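Local coordinates for gamma-glutamyltranspeptidase (Streptomyces lincolnensis, PDB 6J3A), which probably cleaves gamma-glutamyl bonds by transfer or hydrolysis, as a homologue of the gamma-glutamyltranspeptidases of the N-terminal nucleophile (Ntn) hydrolase superfamily, at residues Val80-Ala85 / Ala247-Gly252; Gly56-Val61 / Glu214-Gly219. One frame throughout, in Å; residues are numbered along the deposited sequence.

Overall arrangement
From the N terminus the chain passes G56-V61, which leads into strand 61-66, and then V80-A85, in the loop between strand 73-77 and helix 87-92. A largely helical passage follows. Contact 2 closes a loop of 152 intervening residues when E214-G219, at the end of helix 205-217, returns to G56-V61; contact 1 closes one of 161 residues when helix 247-252 meets V80-A85. The segments alternate along the chain, so the two loops cross. Their centres lie about 13 Å apart, and R217 of contact 2 packs on L250 and A251 of contact 1. Both contacts thus tie loops flanking neighbouring strands 61-66 and 73-77 to the helical part of the chain.

Contact 1: residues Val80-Ala85 / Ala247-Gly252; sequences VAPAGA and AADLAG
The D249 carboxylate reaches from helix 247-252 to the loop at P82-A83, where the P82 and D249 CA atoms come to 5.9 Å. One hydrogen bond crosses: the A83 N-H donates to D249 OD1 (N to OD1 2.7 Å), practically straight at 179°. The donor reaches the syn side of that oxygen, 27° out of the carboxylate plane. D249 OD2 lies 3.4 Å from P82 CB, and it also accepts from the backbone N of T246, just ahead of the helix. Each carboxylate oxygen therefore has its own backbone N-H, which should fix the group's rotation. D249 CG stands anti to its own carbonyl carbon (chi1 -70°), a setting that carries the carboxylate across to the loop while keeping it near T246.

The receiving backbone is a type I beta turn from P82 to A85, closed by A85 N to P82 O at 2.9 Å; it lies in the loop between strand 73-77, which runs antiparallel to strand 61-66, and helix 87-92. Packing differs between P82, which opens the turn, and A83, its first corner. The buried P82 ring meets D249 and is also touched by T244 and L460. A83 is held just as closely through its N-H, and its CB points toward the helix and comes within 3.4 Å of D249 OD1, but the residue lies at the solvent side.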
loop_
_atom_site.group_PDB
_atom_site.type_symbol
_atom_site.label_atom_id
_atom_site.label_comp_id
_atom_site.label_asym_id
_atom_site.label_seq_id
_atom_site.Cartn_x
_atom_site.Cartn_y
_atom_site.Cartn_z
ATOM N N VAL A 80 -15.207 -32.471 -3.761
ATOM C CA VAL A 80 -14.888 -33.850 -4.165
ATOM C C VAL A 80 -15.260 -34.141 -5.622
ATOM O O VAL A 80 -15.990 -33.381 -6.264
ATOM C CB VAL A 80 -15.577 -34.907 -3.255
ATOM C CG1 VAL A 80 -15.033 -34.828 -1.837
ATOM C CG2 VAL A 80 -17.106 -34.782 -3.261
ATOM N N ALA A 81 -14.749 -35.263 -6.120
ATOM C CA ALA A 81 -15.175 -35.823 -7.396
ATOM C C ALA A 81 -16.645 -36.253 -7.334
ATOM O O ALA A 81 -17.129 -36.674 -6.270
ATOM C CB ALA A 81 -14.302 -37.005 -7.774
ATOM N N PRO A 82 -17.370 -36.133 -8.468
ATOM C CA PRO A 82 -18.755 -36.614 -8.432
ATOM C C PRO A 82 -18.850 -38.137 -8.312
ATOM O O PRO A 82 -17.919 -38.860 -8.687
ATOM C CB PRO A 82 -19.354 -36.117 -9.759
ATOM C CG PRO A 82 -18.435 -35.044 -10.242
ATOM C CD PRO A 82 -17.079 -35.353 -9.687
ATOM N N ALA A 83 -19.986 -38.595 -7.796
ATOM C CA ALA A 83 -20.297 -40.015 -7.644
ATOM C C ALA A 83 -20.018 -40.864 -8.905
ATOM O O ALA A 83 -19.599 -42.025 -8.791
ATOM C CB ALA A 83 -21.745 -40.173 -7.197
ATOM N N GLY A 84 -20.230 -40.284 -10.092
ATOM C CA GLY A 84 -19.959 -40.965 -11.379
ATOM C C GLY A 84 -18.589 -40.734 -12.027
ATOM O O GLY A 84 -18.367 -41.113 -13.188
ATOM N N ALA A 85 -17.665 -40.137 -11.282
ATOM C CA ALA A 85 -16.386 -39.714 -11.839
ATOM C C ALA A 85 -15.331 -40.758 -11.574
ATOM O O ALA A 85 -14.465 -40.564 -10.722
ATOM C CB ALA A 85 -15.970 -38.377 -11.253
ATOM N N ALA A 247 -27.337 -33.521 -9.406
ATOM C CA ALA A 247 -28.055 -32.792 -8.348
ATOM C C ALA A 247 -27.703 -33.289 -6.955
ATOM O O ALA A 247 -27.449 -32.490 -6.061
ATOM C CB ALA A 247 -29.555 -32.910 -8.561
ATOM N N ALA A 248 -27.696 -34.612 -6.787
ATOM C CA ALA A 248 -27.336 -35.256 -5.511
ATOM C C ALA A 248 -25.878 -35.077 -5.058
ATOM O O ALA A 248 -25.626 -35.069 -3.850
ATOM C CB ALA A 248 -27.664 -36.742 -5.560
ATOM N N ASP A 249 -24.924 -34.983 -5.991
ATOM C CA ASP A 249 -23.527 -34.671 -5.621
ATOM C C ASP A 249 -23.483 -33.354 -4.850
ATOM O O ASP A 249 -22.814 -33.242 -3.813
ATOM C CB ASP A 249 -22.609 -34.509 -6.844
ATOM C CG ASP A 249 -22.333 -35.812 -7.569
ATOM O OD1 ASP A 249 -21.844 -36.770 -6.947
ATOM O OD2 ASP A 249 -22.569 -35.874 -8.787
ATOM N N LEU A 250 -24.186 -32.356 -5.389
ATOM C CA LEU A 250 -24.277 -31.034 -4.763
ATOM C C LEU A 250 -25.040 -31.078 -3.467
ATOM O O LEU A 250 -24.560 -30.563 -2.475
ATOM C CB LEU A 250 -24.935 -30.012 -5.688
ATOM C CG LEU A 250 -24.235 -29.777 -7.028
ATOM C CD1 LEU A 250 -24.913 -28.622 -7.738
ATOM C CD2 LEU A 250 -22.747 -29.501 -6.903
ATOM N N ALA A 251 -26.206 -31.716 -3.477
ATOM C CA ALA A 251 -27.071 -31.810 -2.289
ATOM C C ALA A 251 -26.377 -32.461 -1.068
ATOM O O ALA A 251 -26.628 -32.080 0.079
ATOM C CB ALA A 251 -28.361 -32.548 -2.639
ATOM N N GLY A 252 -25.497 -33.424 -1.329
ATOM C CA GLY A 252 -24.814 -34.175 -0.270
ATOM C C GLY A 252 -23.563 -33.552 0.340
ATOM O O GLY A 252 -23.172 -33.922 1.451
#

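Contact 2: residues Gly56-Val61 / Glu214-Gly219; sequences GPAGEV and EVWRTG
Apolar contact carries this junction: the six-membered ring of W216 reaches P57 and A58 through its outer carbons, with P57 CB 4.1 Å from W216 CH2 and A58 CB 4.2 Å from W216 CZ2. CG lies anti to the backbone N of W216 (chi1 -176°), which extends the indole away from its own backbone, so that CH2 and CZ2 lie against the turn. Polar backbone atoms also approach the ring, without any hydrogen bond across. P57 O comes obliquely to 3.4 Å from W216 CH2, whereas A58 N lies at the ring edge, near its plane.

Both contact residues form the middle of a type I beta turn, G56-G59, which leads toward strand 61-66; W192 of helix 186-200 touches both P57 and W216. F112 also stacks on the indole, and P109 and I221 touch it; an alanine here would probably open a gap beside P57 and A58 and leave F112 without its stacking partner.

Hydrogen bonds and charge secure the helix end itself. E214 O accepts from T218 N and, at 2.8 Å, from T218 OG1, on opposite faces of the carbonyl plane. R217 NH1 forms a salt bridge with E214 OE1 (2.7 Å), and R217 NH2 is hydrogen-bonded to W253 O.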
loop_
_atom_site.group_PDB
_atom_site.type_symbol
_atom_site.label_atom_id
_atom_site.label_comp_id
_atom_site.label_asym_id
_atom_site.label_seq_id
_atom_site.Cartn_x
_atom_site.Cartn_y
_atom_site.Cartn_z
ATOM N N GLY A 56 -13.152 -17.900 -8.767
ATOM C CA GLY A 56 -14.563 -17.637 -8.968
ATOM C C GLY A 56 -15.373 -18.387 -7.930
ATOM O O GLY A 56 -14.820 -19.218 -7.220
ATOM N N PRO A 57 -16.680 -18.094 -7.829
ATOM C CA PRO A 57 -17.519 -18.654 -6.765
ATOM C C PRO A 57 -17.696 -20.187 -6.748
ATOM O O PRO A 57 -17.888 -20.755 -5.677
ATOM C CB PRO A 57 -18.874 -17.952 -6.972
ATOM C CG PRO A 57 -18.559 -16.724 -7.743
ATOM C CD PRO A 57 -17.425 -17.118 -8.642
ATOM N N ALA A 58 -17.614 -20.837 -7.911
ATOM C CA ALA A 58 -17.732 -22.301 -8.009
ATOM C C ALA A 58 -16.378 -23.025 -7.944
ATOM O O ALA A 58 -16.276 -24.205 -8.288
ATOM C CB ALA A 58 -18.475 -22.682 -9.275
ATOM N N GLY A 59 -15.345 -22.319 -7.491
ATOM C CA GLY A 59 -14.038 -22.907 -7.231
ATOM C C GLY A 59 -13.933 -23.463 -5.817
ATOM O O GLY A 59 -14.904 -24.005 -5.273
ATOM N N GLU A 60 -12.750 -23.301 -5.223
ATOM C CA GLU A 60 -12.370 -23.955 -3.966
ATOM C C GLU A 60 -11.638 -23.010 -3.063
ATOM O O GLU A 60 -11.160 -21.982 -3.511
ATOM C CB GLU A 60 -11.399 -25.103 -4.233
ATOM C CG GLU A 60 -11.930 -26.132 -5.195
ATOM C CD GLU A 60 -11.447 -26.019 -6.619
ATOM O OE1 GLU A 60 -12.021 -26.770 -7.415
ATOM O OE2 GLU A 60 -10.537 -25.227 -6.952
ATOM N N VAL A 61 -11.509 -23.403 -1.799
ATOM C CA VAL A 61 -10.666 -22.692 -0.847
ATOM C C VAL A 61 -10.373 -23.560 0.388
ATOM O O VAL A 61 -11.296 -24.091 0.996
ATOM C CB VAL A 61 -11.289 -21.332 -0.422
ATOM C CG1 VAL A 61 -12.610 -21.504 0.314
ATOM C CG2 VAL A 61 -10.314 -20.543 0.432
ATOM N N GLU A 214 -28.269 -23.809 1.318
ATOM C CA GLU A 214 -29.232 -24.647 0.612
ATOM C C GLU A 214 -29.630 -24.128 -0.765
ATOM O O GLU A 214 -29.954 -24.923 -1.650
ATOM C CB GLU A 214 -30.479 -24.849 1.471
ATOM C CG GLU A 214 -30.208 -25.639 2.747
ATOM C CD GLU A 214 -29.638 -27.035 2.498
ATOM O OE1 GLU A 214 -28.834 -27.494 3.339
ATOM O OE2 GLU A 214 -29.981 -27.667 1.466
ATOM N N VAL A 215 -29.617 -22.811 -0.944
ATOM C CA VAL A 215 -29.825 -22.213 -2.265
ATOM C C VAL A 215 -28.694 -22.595 -3.227
ATOM O O VAL A 215 -28.948 -22.927 -4.385
ATOM C CB VAL A 215 -29.979 -20.686 -2.167
ATOM C CG1 VAL A 215 -29.968 -20.033 -3.544
ATOM C CG2 VAL A 215 -31.283 -20.353 -1.455
ATOM N N TRP A 216 -27.457 -22.551 -2.744
ATOM C CA TRP A 216 -26.318 -23.026 -3.525
ATOM C C TRP A 216 -26.420 -24.526 -3.809
ATOM O O TRP A 216 -26.092 -24.985 -4.903
ATOM C CB TRP A 216 -24.989 -22.737 -2.815
ATOM C CG TRP A 216 -23.816 -23.138 -3.662
ATOM C CD1 TRP A 216 -23.312 -24.398 -3.813
ATOM C CD2 TRP A 216 -23.041 -22.294 -4.519
ATOM N NE1 TRP A 216 -22.266 -24.390 -4.700
ATOM C CE2 TRP A 216 -22.073 -23.109 -5.144
ATOM C CE3 TRP A 216 -23.058 -20.928 -4.808
ATOM C CZ2 TRP A 216 -21.129 -22.603 -6.046
ATOM C CZ3 TRP A 216 -22.118 -20.424 -5.710
ATOM C CH2 TRP A 216 -21.166 -21.267 -6.318
ATOM N N ARG A 217 -26.880 -25.267 -2.809
ATOM C CA ARG A 217 -26.832 -26.729 -2.796
ATOM C C ARG A 217 -27.963 -27.446 -3.516
ATOM O O ARG A 217 -27.734 -28.452 -4.190
ATOM C CB ARG A 217 -26.870 -27.201 -1.348
ATOM C CG ARG A 217 -25.965 -28.366 -1.075
ATOM C CD ARG A 217 -25.084 -28.063 0.103
ATOM N NE ARG A 217 -25.850 -28.049 1.345
ATOM C CZ ARG A 217 -25.611 -28.820 2.404
ATOM N NH1 ARG A 217 -26.385 -28.702 3.474
ATOM N NH2 ARG A 217 -24.608 -29.700 2.419
ATOM N N THR A 218 -29.179 -26.956 -3.291
ATOM C CA THR A 218 -30.402 -27.527 -3.863
ATOM C C THR A 218 -31.258 -26.544 -4.662
ATOM O O THR A 218 -32.186 -26.973 -5.345
ATOM C CB THR A 218 -31.291 -28.116 -2.750
ATOM O OG1 THR A 218 -31.667 -27.082 -1.830
ATOM C CG2 THR A 218 -30.553 -29.230 -2.005
ATOM N N GLY A 219 -30.942 -25.248 -4.590
ATOM C CA GLY A 219 -31.773 -24.187 -5.171
ATOM C C GLY A 219 -31.406 -23.826 -6.599
ATOM O O GLY A 219 -30.826 -24.628 -7.335
#